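Side-chain contacts in endo-1,4-beta-xylanase (Pseudoalteromonas haloplanktis, PDB 1H12), which hydrolyses internal beta-1,4 linkages of xylan as a cold-adapted family 8 glycosidase, and may also act on cellulose-type beta-glucans: residues A87-K92 with F149-L154; Q119-W124 with N181-N186; W369-P374 with S384-A389. All blocks are in the same frame, centred on the assembly; numbering follows the deposited sequence. Where two conformers were deposited one is given.

Interaction 1. Residues A87-K92 with F149-L154; sequences AVMLNK and FAFALL
Met-89 meets Phe-151 through its terminal methyl alone: CE lies 3.5 Å from Phe-151 CE2 and 3.8 Å from CZ, approaching the ring obliquely. The two side chains cross at about a right angle. Beside them the branched Val-88 turns CG1 to the backbone of the other helix, 4.1 Å from Ala-152 O, where the small alanine lets a neighbouring helix come near. This joins the last turn of helix 77-89 to the middle of helix 143-160 in the buried body of the domain.

The methionine chain bends at chi2 (-54°) and then runs extended, which swings CE across to the ring. Phe-151 stacks on Phe-208 and its ring also meets those of Tyr-211 and Phe-399, which probably hold it in place, while Phe-96 of helix 93-107 backs Val-88. Just past the contact a Schellman motif ends helix 77-89, with Lys-92 N bonded to Ala-87 O and Asn-91, at positive phi, as C-prime.

Between Met-89 and Phe-151 the chemistry is apolar, methyl rather than sulfur against the ring, and Val-88 adds a methyl at van der Waals distance from Ala-152 O, which implies adhesion by shape and exclusion of water.

Interaction 2. Residues Q119-W124 with N181-N186; sequences QGVYAW and NKLMEN
Lys-182 lies along the backbone of Gln-119 and against Val-121, joining the loop that leads into strand 123-128 to the C-terminal end of helix 168-182 in the (alpha/alpha)6 barrel of family 8 glycosidases. Lys-182 is the last helical residue, and Leu-183 already departs from helical geometry as the chain heads for the short strand 184-185.

The apolar part centres on one methyl group. Val-121 CG1 packs 3.7 Å from Lys-182 CB and 4.0 Å from Leu-183 CD2, thus touching two consecutive residues where the helix gives way to the loop. It stands anti to its own carbonyl carbon (chi1 -47°), and the valine and lysine side chains cross at about a right angle. A beta-branched residue suits this place because it is short and broad, and Thr-178 and Glu-146 also touch it. Leu-183 extends the same layer to Pro-143 and Glu-146 of helix 143-160.

The polar part depends on the long lysine chain. Bent at chi2 (-64°) and extended beyond, it carries its methylenes past Gln-119 O, with CE 3.6 Å from that oxygen, and delivers the ammonium group to the backbone of the same loop, where NZ is hydrogen-bonded to Ala-116 O. The Gln-119 amide has its own anchor, NE2 bonding to His-113 O. Were this lysine an alanine, Ala-116 O would probably lose this donor and a gap would be likely to open beside Gln-119 O.

Between the two polar ends the approach is looser: Gln-119 OE1 stands 3.9 Å from Lys-182 NZ.

Interaction 3. Residues W369-P374 with S384-A389; sequences WSLSQP and SLYMLA
Tyr-386 OH and Leu-371 O are joined by a water, 2.7 Å from the hydroxyl OH and 2.7 Å from the carbonyl O, to which it donates. The water sits at the edge of the tyrosine ring, in its plane, and links helix 379-392 to the loop that joins it to helix 358-369 in the (alpha/alpha)6 barrel.

The same loop covers one face of the ring with two CH-pi contacts. Pro-374 CD lies 3.9 Å from the ring centroid of Tyr-386 and 24° off the normal; Gln-373 CA lies over the same face, 4.2 Å from that centroid. Proline suits the place, since its rigid ring holds CD over the face and restricts phi to the value this extended loop adopts. Tyr-386 projects from its helix with CG anti to the backbone N (chi1 -176°).

Gln-373 crosses the tyrosine at about a right angle and carries its amide on to helix 29-40, where NE2 bonds to Thr-36 O and OE1 to Asn-39 ND2. Pro-374 also touches Glu-342, a residue of the xylose pocket, but its side chain stays about 7 Å from the bound sugar. Along the Gln-373 chain, CG rests 3.9 Å from Tyr-386 CE1.

How the interactions relate
Interactions 1 and 2 touch where Phe-149 packs on Tyr-122, and their second segments lie on or at the end of consecutive helices, 143-160 and 168-182; along the chain their segments alternate. Interaction 1 is the buried one, wholly apolar between its side chains, whereas the other two are only partly buried and mix apolar packing with polar groups. Interaction 2 relies on a lysine reaching a loop carbonyl, interaction 3 on a water and the face of a tyrosine ring. Helix 77-89 connects interactions 1 and 3, since Met-387 and Ser-384 pack on it. Interactions 2 and 3 lie on opposite sides of the chain's centre, about 30 Å apart between centres, and interaction 3 lies close to the xylose pocket, through Glu-342.

Interaction 1. Residues A87-K92 with F149-L154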
loop_
_atom_site.group_PDB
_atom_site.type_symbol
_atom_site.label_atom_id
_atom_site.label_comp_id
_atom_site.label_asym_id
_atom_site.label_seq_id
_atom_site.Cartn_x
_atom_site.Cartn_y
_atom_site.Cartn_z
ATOM N N ALA A 87 3.553 -7.657 -9.595
ATOM C CA ALA A 87 3.675 -8.721 -10.592
ATOM C C ALA A 87 2.449 -8.802 -11.492
ATOM O O ALA A 87 2.566 -8.925 -12.703
ATOM C CB ALA A 87 3.953 -10.048 -9.858
ATOM N N VAL A 88 1.227 -8.766 -10.916
ATOM C CA VAL A 88 0.045 -8.915 -11.768
ATOM C C VAL A 88 -0.077 -7.732 -12.713
ATOM O O VAL A 88 -0.501 -7.901 -13.861
ATOM C CB VAL A 88 -1.232 -9.209 -10.982
ATOM C CG1 VAL A 88 -1.733 -8.048 -10.148
ATOM C CG2 VAL A 88 -2.334 -9.694 -11.910
ATOM N N MET A 89 0.293 -6.532 -12.290
ATOM C CA MET A 89 0.185 -5.377 -13.171
ATOM C C MET A 89 1.098 -5.487 -14.390
ATOM O O MET A 89 0.783 -4.924 -15.448
ATOM C CB MET A 89 0.479 -4.082 -12.427
ATOM C CG MET A 89 -0.544 -3.735 -11.330
ATOM S SD MET A 89 -2.240 -3.721 -11.955
ATOM C CE MET A 89 -3.082 -3.776 -10.403
ATOM N N LEU A 90 2.230 -6.164 -14.251
ATOM C CA LEU A 90 3.185 -6.329 -15.355
ATOM C C LEU A 90 3.112 -7.691 -16.004
ATOM O O LEU A 90 3.936 -8.006 -16.873
ATOM C CB LEU A 90 4.583 -5.977 -14.880
ATOM C CG LEU A 90 4.789 -4.514 -14.487
ATOM C CD1 LEU A 90 6.184 -4.292 -14.024
ATOM C CD2 LEU A 90 4.452 -3.531 -15.597
ATOM N N ASN A 91 2.111 -8.459 -15.688
ATOM C CA ASN A 91 1.888 -9.773 -16.343
ATOM C C ASN A 91 3.002 -10.770 -16.000
ATOM O O ASN A 91 3.401 -11.569 -16.829
ATOM C CB ASN A 91 1.682 -9.661 -17.853
ATOM C CG ASN A 91 0.483 -10.448 -18.348
ATOM O OD1 ASN A 91 -0.402 -10.822 -17.586
ATOM N ND2 ASN A 91 0.466 -10.684 -19.674
ATOM N N LYS A 92 3.482 -10.723 -14.750
ATOM C CA LYS A 92 4.606 -11.537 -14.285
ATOM C C LYS A 92 4.095 -12.715 -13.449
ATOM O O LYS A 92 4.109 -12.700 -12.215
ATOM C CB LYS A 92 5.589 -10.680 -13.508
ATOM C CG LYS A 92 6.107 -9.483 -14.288
ATOM C CD LYS A 92 7.049 -9.890 -15.400
ATOM C CE LYS A 92 7.635 -8.705 -16.088
ATOM N NZ LYS A 92 8.644 -9.147 -17.074
ATOM N N PHE A 149 -3.670 -8.632 -0.886
ATOM C CA PHE A 149 -3.736 -9.973 -1.395
ATOM C C PHE A 149 -5.029 -10.193 -2.166
ATOM O O PHE A 149 -5.037 -10.772 -3.258
ATOM C CB PHE A 149 -3.674 -11.045 -0.283
ATOM C CG PHE A 149 -2.333 -11.279 0.394
ATOM C CD1 PHE A 149 -1.158 -11.432 -0.335
ATOM C CD2 PHE A 149 -2.258 -11.465 1.757
ATOM C CE1 PHE A 149 0.022 -11.739 0.282
ATOM C CE2 PHE A 149 -1.065 -11.780 2.379
ATOM C CZ PHE A 149 0.083 -11.911 1.627
ATOM N N ALA A 150 -6.166 -9.766 -1.570
ATOM C CA ALA A 150 -7.451 -9.946 -2.258
ATOM C C ALA A 150 -7.473 -9.225 -3.587
ATOM O O ALA A 150 -7.922 -9.763 -4.604
ATOM C CB ALA A 150 -8.571 -9.452 -1.373
ATOM N N PHE A 151 -7.012 -7.980 -3.576
ATOM C CA PHE A 151 -6.926 -7.177 -4.789
ATOM C C PHE A 151 -6.085 -7.895 -5.859
ATOM O O PHE A 151 -6.489 -8.031 -7.020
ATOM C CB PHE A 151 -6.346 -5.808 -4.458
ATOM C CG PHE A 151 -6.183 -4.923 -5.653
ATOM C CD1 PHE A 151 -7.275 -4.300 -6.269
ATOM C CD2 PHE A 151 -4.932 -4.688 -6.186
ATOM C CE1 PHE A 151 -7.142 -3.530 -7.378
ATOM C CE2 PHE A 151 -4.762 -3.893 -7.290
ATOM C CZ PHE A 151 -5.879 -3.313 -7.905
ATOM N N ALA A 152 -4.883 -8.304 -5.485
ATOM C CA ALA A 152 -3.997 -8.925 -6.426
ATOM C C ALA A 152 -4.545 -10.225 -6.989
ATOM O O ALA A 152 -4.441 -10.495 -8.196
ATOM C CB ALA A 152 -2.636 -9.144 -5.754
ATOM N N LEU A 153 -5.161 -11.049 -6.140
ATOM C CA LEU A 153 -5.744 -12.320 -6.546
ATOM C C LEU A 153 -6.920 -12.141 -7.511
ATOM O O LEU A 153 -7.070 -12.900 -8.483
ATOM C CB LEU A 153 -6.132 -13.133 -5.324
ATOM C CG LEU A 153 -4.953 -13.702 -4.533
ATOM C CD1 LEU A 153 -5.410 -14.066 -3.127
ATOM C CD2 LEU A 153 -4.327 -14.906 -5.224
ATOM N N LEU A 154 -7.774 -11.141 -7.258
ATOM C CA LEU A 154 -8.868 -10.890 -8.180
ATOM C C LEU A 154 -8.355 -10.504 -9.535
ATOM O O LEU A 154 -8.899 -10.930 -10.574
ATOM C CB LEU A 154 -9.785 -9.789 -7.642
ATOM C CG LEU A 154 -10.727 -10.177 -6.503
ATOM C CD1 LEU A 154 -11.377 -8.926 -5.964
ATOM C CD2 LEU A 154 -11.768 -11.206 -6.952
#

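Interaction 2. Residues Q119-W124 with N181-N186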
loop_
_atom_site.group_PDB
_atom_site.type_symbol
_atom_site.label_atom_id
_atom_site.label_comp_id
_atom_site.label_asym_id
_atom_site.label_seq_id
_atom_site.Cartn_x
_atom_site.Cartn_y
_atom_site.Cartn_z
ATOM N N GLN A 119 -7.967 -17.020 12.869
ATOM C CA GLN A 119 -8.247 -18.048 11.859
ATOM C C GLN A 119 -8.264 -17.489 10.468
ATOM O O GLN A 119 -9.078 -16.624 10.150
ATOM C CB GLN A 119 -9.579 -18.732 12.169
ATOM C CG GLN A 119 -9.502 -19.571 13.449
ATOM C CD GLN A 119 -10.819 -20.160 13.881
ATOM O OE1 GLN A 119 -11.847 -19.830 13.328
ATOM N NE2 GLN A 119 -10.779 -21.029 14.899
ATOM N N GLY A 120 -7.371 -17.993 9.625
ATOM C CA GLY A 120 -7.296 -17.569 8.251
ATOM C C GLY A 120 -6.715 -16.214 7.974
ATOM O O GLY A 120 -6.646 -15.826 6.816
ATOM N N VAL A 121 -6.310 -15.464 9.004
ATOM C CA VAL A 121 -5.598 -14.207 8.765
ATOM C C VAL A 121 -4.113 -14.509 8.550
ATOM O O VAL A 121 -3.658 -15.612 8.857
ATOM C CB VAL A 121 -5.824 -13.144 9.865
ATOM C CG1 VAL A 121 -7.327 -13.043 10.200
ATOM C CG2 VAL A 121 -5.015 -13.371 11.111
ATOM N N TYR A 122 -3.388 -13.536 8.048
ATOM C CA TYR A 122 -2.010 -13.741 7.624
ATOM C C TYR A 122 -1.050 -13.099 8.604
ATOM O O TYR A 122 -1.071 -11.877 8.837
ATOM C CB TYR A 122 -1.853 -13.210 6.168
ATOM C CG TYR A 122 -2.484 -14.148 5.156
ATOM C CD1 TYR A 122 -3.827 -14.385 5.133
ATOM C CD2 TYR A 122 -1.679 -14.879 4.298
ATOM C CE1 TYR A 122 -4.367 -15.355 4.294
ATOM C CE2 TYR A 122 -2.192 -15.810 3.441
ATOM C CZ TYR A 122 -3.546 -16.091 3.453
ATOM O OH TYR A 122 -4.024 -17.095 2.663
ATOM N N ALA A 123 -0.219 -13.931 9.199
ATOM C CA ALA A 123 0.758 -13.507 10.213
ATOM C C ALA A 123 1.698 -12.462 9.632
ATOM O O ALA A 123 2.359 -12.701 8.629
ATOM C CB ALA A 123 1.548 -14.730 10.623
ATOM N N TRP A 124 1.772 -11.313 10.290
ATOM C CA TRP A 124 2.441 -10.173 9.688
ATOM C C TRP A 124 3.941 -10.287 9.629
ATOM O O TRP A 124 4.558 -9.646 8.796
ATOM C CB TRP A 124 2.012 -8.853 10.302
ATOM C CG TRP A 124 2.737 -8.455 11.547
ATOM C CD1 TRP A 124 2.452 -8.794 12.830
ATOM C CD2 TRP A 124 3.876 -7.569 11.618
ATOM N NE1 TRP A 124 3.316 -8.151 13.681
ATOM C CE2 TRP A 124 4.190 -7.389 12.949
ATOM C CE3 TRP A 124 4.626 -6.894 10.667
ATOM C CZ2 TRP A 124 5.219 -6.536 13.373
ATOM C CZ3 TRP A 124 5.634 -6.085 11.050
ATOM C CH2 TRP A 124 5.923 -5.890 12.410
ATOM N N ASN A 181 -14.914 -10.947 7.975
ATOM C CA ASN A 181 -15.223 -11.642 9.211
ATOM C C ASN A 181 -14.233 -11.421 10.329
ATOM O O ASN A 181 -14.609 -11.613 11.502
ATOM C CB ASN A 181 -15.303 -13.142 8.942
ATOM C CG ASN A 181 -16.456 -13.523 8.103
ATOM O OD1 ASN A 181 -17.461 -12.888 8.097
ATOM N ND2 ASN A 181 -16.295 -14.674 7.401
ATOM N N LYS A 182 -13.001 -11.085 10.015
ATOM C CA LYS A 182 -11.950 -10.969 10.990
ATOM C C LYS A 182 -11.321 -9.604 11.118
ATOM O O LYS A 182 -10.709 -9.312 12.152
ATOM C CB LYS A 182 -10.803 -11.973 10.658
ATOM C CG LYS A 182 -11.243 -13.408 10.501
ATOM C CD LYS A 182 -11.828 -14.086 11.729
ATOM C CE LYS A 182 -12.214 -15.512 11.459
ATOM N NZ LYS A 182 -12.835 -16.140 12.652
ATOM N N LEU A 183 -11.389 -8.782 10.068
ATOM C CA LEU A 183 -10.556 -7.585 9.970
ATOM C C LEU A 183 -11.340 -6.299 9.799
ATOM O O LEU A 183 -10.755 -5.284 9.447
ATOM C CB LEU A 183 -9.497 -7.716 8.872
ATOM C CG LEU A 183 -8.640 -9.003 8.910
ATOM C CD1 LEU A 183 -7.704 -9.015 7.746
ATOM C CD2 LEU A 183 -7.900 -9.101 10.217
ATOM N N MET A 184 -12.637 -6.315 10.088
ATOM C CA MET A 184 -13.516 -5.169 9.931
ATOM C C MET A 184 -14.243 -4.870 11.241
ATOM O O MET A 184 -14.621 -5.775 11.996
ATOM C CB MET A 184 -14.558 -5.382 8.822
ATOM C CG MET A 184 -14.002 -5.352 7.432
ATOM S SD MET A 184 -13.775 -3.566 6.999
ATOM C CE MET A 184 -13.133 -3.651 5.366
ATOM N N GLU A 185 -14.476 -3.609 11.502
ATOM C CA GLU A 185 -15.417 -3.173 12.553
ATOM C C GLU A 185 -16.336 -2.153 11.919
ATOM O O GLU A 185 -15.920 -1.106 11.463
ATOM C CB GLU A 185 -14.746 -2.553 13.752
ATOM C CG GLU A 185 -15.771 -2.283 14.860
ATOM C CD GLU A 185 -15.258 -1.611 16.075
ATOM O OE1 GLU A 185 -14.111 -1.269 16.223
ATOM O OE2 GLU A 185 -16.088 -1.390 16.998
ATOM N N ASN A 186 -17.637 -2.440 11.921
ATOM C CA ASN A 186 -18.598 -1.478 11.355
ATOM C C ASN A 186 -18.184 -1.048 9.945
ATOM O O ASN A 186 -18.271 0.138 9.616
ATOM C CB ASN A 186 -18.747 -0.207 12.286
ATOM C CG ASN A 186 -19.144 -0.524 13.778
ATOM O OD1 ASN A 186 -19.804 -1.563 14.046
ATOM N ND2 ASN A 186 -18.638 0.344 14.763
#

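Interaction 3. Residues W369-P374 with S384-A389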
loop_
_atom_site.group_PDB
_atom_site.type_symbol
_atom_site.label_atom_id
_atom_site.label_comp_id
_atom_site.label_asym_id
_atom_site.label_seq_id
_atom_site.Cartn_x
_atom_site.Cartn_y
_atom_site.Cartn_z
ATOM N N TRP A 369 11.423 11.051 -9.956
ATOM C CA TRP A 369 11.887 10.519 -11.214
ATOM C C TRP A 369 13.415 10.576 -11.341
ATOM O O TRP A 369 14.002 9.757 -12.075
ATOM C CB TRP A 369 11.241 11.272 -12.382
ATOM C CG TRP A 369 11.307 10.571 -13.719
ATOM C CD1 TRP A 369 12.113 10.864 -14.754
ATOM C CD2 TRP A 369 10.557 9.433 -14.099
ATOM N NE1 TRP A 369 11.884 9.984 -15.779
ATOM C CE2 TRP A 369 10.949 9.088 -15.394
ATOM C CE3 TRP A 369 9.596 8.640 -13.448
ATOM C CZ2 TRP A 369 10.371 8.082 -16.094
ATOM C CZ3 TRP A 369 9.022 7.629 -14.128
ATOM C CH2 TRP A 369 9.434 7.310 -15.447
ATOM N N SER A 370 14.053 11.471 -10.612
ATOM C CA SER A 370 15.496 11.562 -10.651
ATOM C C SER A 370 16.184 10.565 -9.771
ATOM O O SER A 370 17.394 10.392 -9.859
ATOM C CB SER A 370 15.922 12.966 -10.255
ATOM O OG SER A 370 15.690 13.176 -8.879
ATOM N N LEU A 371 15.445 9.838 -8.935
ATOM C CA LEU A 371 16.070 8.883 -8.033
ATOM C C LEU A 371 16.598 7.668 -8.759
ATOM O O LEU A 371 16.019 7.230 -9.737
ATOM C CB LEU A 371 15.015 8.327 -7.067
ATOM C CG LEU A 371 14.420 9.370 -6.089
ATOM C CD1 LEU A 371 13.243 8.714 -5.386
ATOM C CD2 LEU A 371 15.469 9.855 -5.094
ATOM N N SER A 372 17.670 7.108 -8.211
ATOM C CA SER A 372 17.970 5.729 -8.602
ATOM C C SER A 372 17.110 4.773 -7.751
ATOM O O SER A 372 16.703 5.059 -6.616
ATOM C CB SER A 372 19.447 5.468 -8.215
ATOM O OG SER A 372 20.383 6.268 -8.925
ATOM N N GLN A 373 16.918 3.577 -8.282
ATOM C CA GLN A 373 16.117 2.578 -7.588
ATOM C C GLN A 373 16.769 2.249 -6.260
ATOM O O GLN A 373 17.986 2.114 -6.211
ATOM C CB GLN A 373 15.995 1.334 -8.473
ATOM C CG GLN A 373 15.127 0.268 -7.867
ATOM C CD GLN A 373 14.808 -0.853 -8.803
ATOM O OE1 GLN A 373 15.372 -0.911 -9.924
ATOM N NE2 GLN A 373 13.880 -1.726 -8.426
ATOM N N PRO A 374 15.999 2.076 -5.198
ATOM C CA PRO A 374 16.603 1.796 -3.899
ATOM C C PRO A 374 17.511 0.593 -3.832
ATOM O O PRO A 374 17.221 -0.483 -4.402
ATOM C CB PRO A 374 15.393 1.624 -2.980
ATOM C CG PRO A 374 14.407 2.530 -3.570
ATOM C CD PRO A 374 14.553 2.344 -5.085
ATOM N N SER A 384 9.870 -1.157 -2.097
ATOM C CA SER A 384 8.531 -1.645 -2.347
ATOM C C SER A 384 7.621 -0.501 -2.820
ATOM O O SER A 384 6.832 -0.656 -3.753
ATOM C CB SER A 384 7.960 -2.261 -1.095
ATOM O OG SER A 384 8.579 -3.476 -0.728
ATOM N N LEU A 385 7.707 0.646 -2.147
ATOM C CA LEU A 385 6.919 1.795 -2.565
ATOM C C LEU A 385 7.376 2.343 -3.884
ATOM O O LEU A 385 6.550 2.808 -4.683
ATOM C CB LEU A 385 6.947 2.894 -1.508
ATOM C CG LEU A 385 6.173 2.585 -0.236
ATOM C CD1 LEU A 385 6.299 3.761 0.761
ATOM C CD2 LEU A 385 4.749 2.283 -0.491
ATOM N N TYR A 386 8.681 2.341 -4.141
ATOM C CA TYR A 386 9.218 2.804 -5.410
ATOM C C TYR A 386 8.611 1.995 -6.574
ATOM O O TYR A 386 8.192 2.554 -7.588
ATOM C CB TYR A 386 10.748 2.673 -5.359
ATOM C CG TYR A 386 11.449 3.220 -6.600
ATOM C CD1 TYR A 386 11.729 2.423 -7.677
ATOM C CD2 TYR A 386 11.821 4.552 -6.692
ATOM C CE1 TYR A 386 12.359 2.882 -8.814
ATOM C CE2 TYR A 386 12.446 5.035 -7.830
ATOM C CZ TYR A 386 12.705 4.201 -8.890
ATOM O OH TYR A 386 13.339 4.653 -10.016
ATOM N N MET A 387 8.542 0.681 -6.409
ATOM C CA MET A 387 7.937 -0.193 -7.428
ATOM C C MET A 387 6.482 0.150 -7.649
ATOM O O MET A 387 6.046 0.335 -8.787
ATOM C CB MET A 387 8.109 -1.664 -6.982
ATOM C CG MET A 387 7.516 -2.676 -7.930
ATOM S SD MET A 387 8.431 -2.990 -9.444
ATOM C CE MET A 387 7.594 -1.952 -10.676
ATOM N N LEU A 388 5.700 0.253 -6.574
ATOM C CA LEU A 388 4.292 0.594 -6.736
ATOM C C LEU A 388 4.117 1.948 -7.417
ATOM O O LEU A 388 3.283 2.083 -8.314
ATOM C CB LEU A 388 3.582 0.587 -5.376
ATOM C CG LEU A 388 3.433 -0.763 -4.717
ATOM C CD1 LEU A 388 2.863 -0.561 -3.317
ATOM C CD2 LEU A 388 2.544 -1.676 -5.497
ATOM N N ALA A 389 4.904 2.928 -7.010
ATOM C CA ALA A 389 4.777 4.255 -7.589
ATOM C C ALA A 389 5.118 4.241 -9.103
ATOM O O ALA A 389 4.480 4.920 -9.892
ATOM C CB ALA A 389 5.676 5.218 -6.879
HETATM O O HOH W 1 13.388 7.327 -10.306
#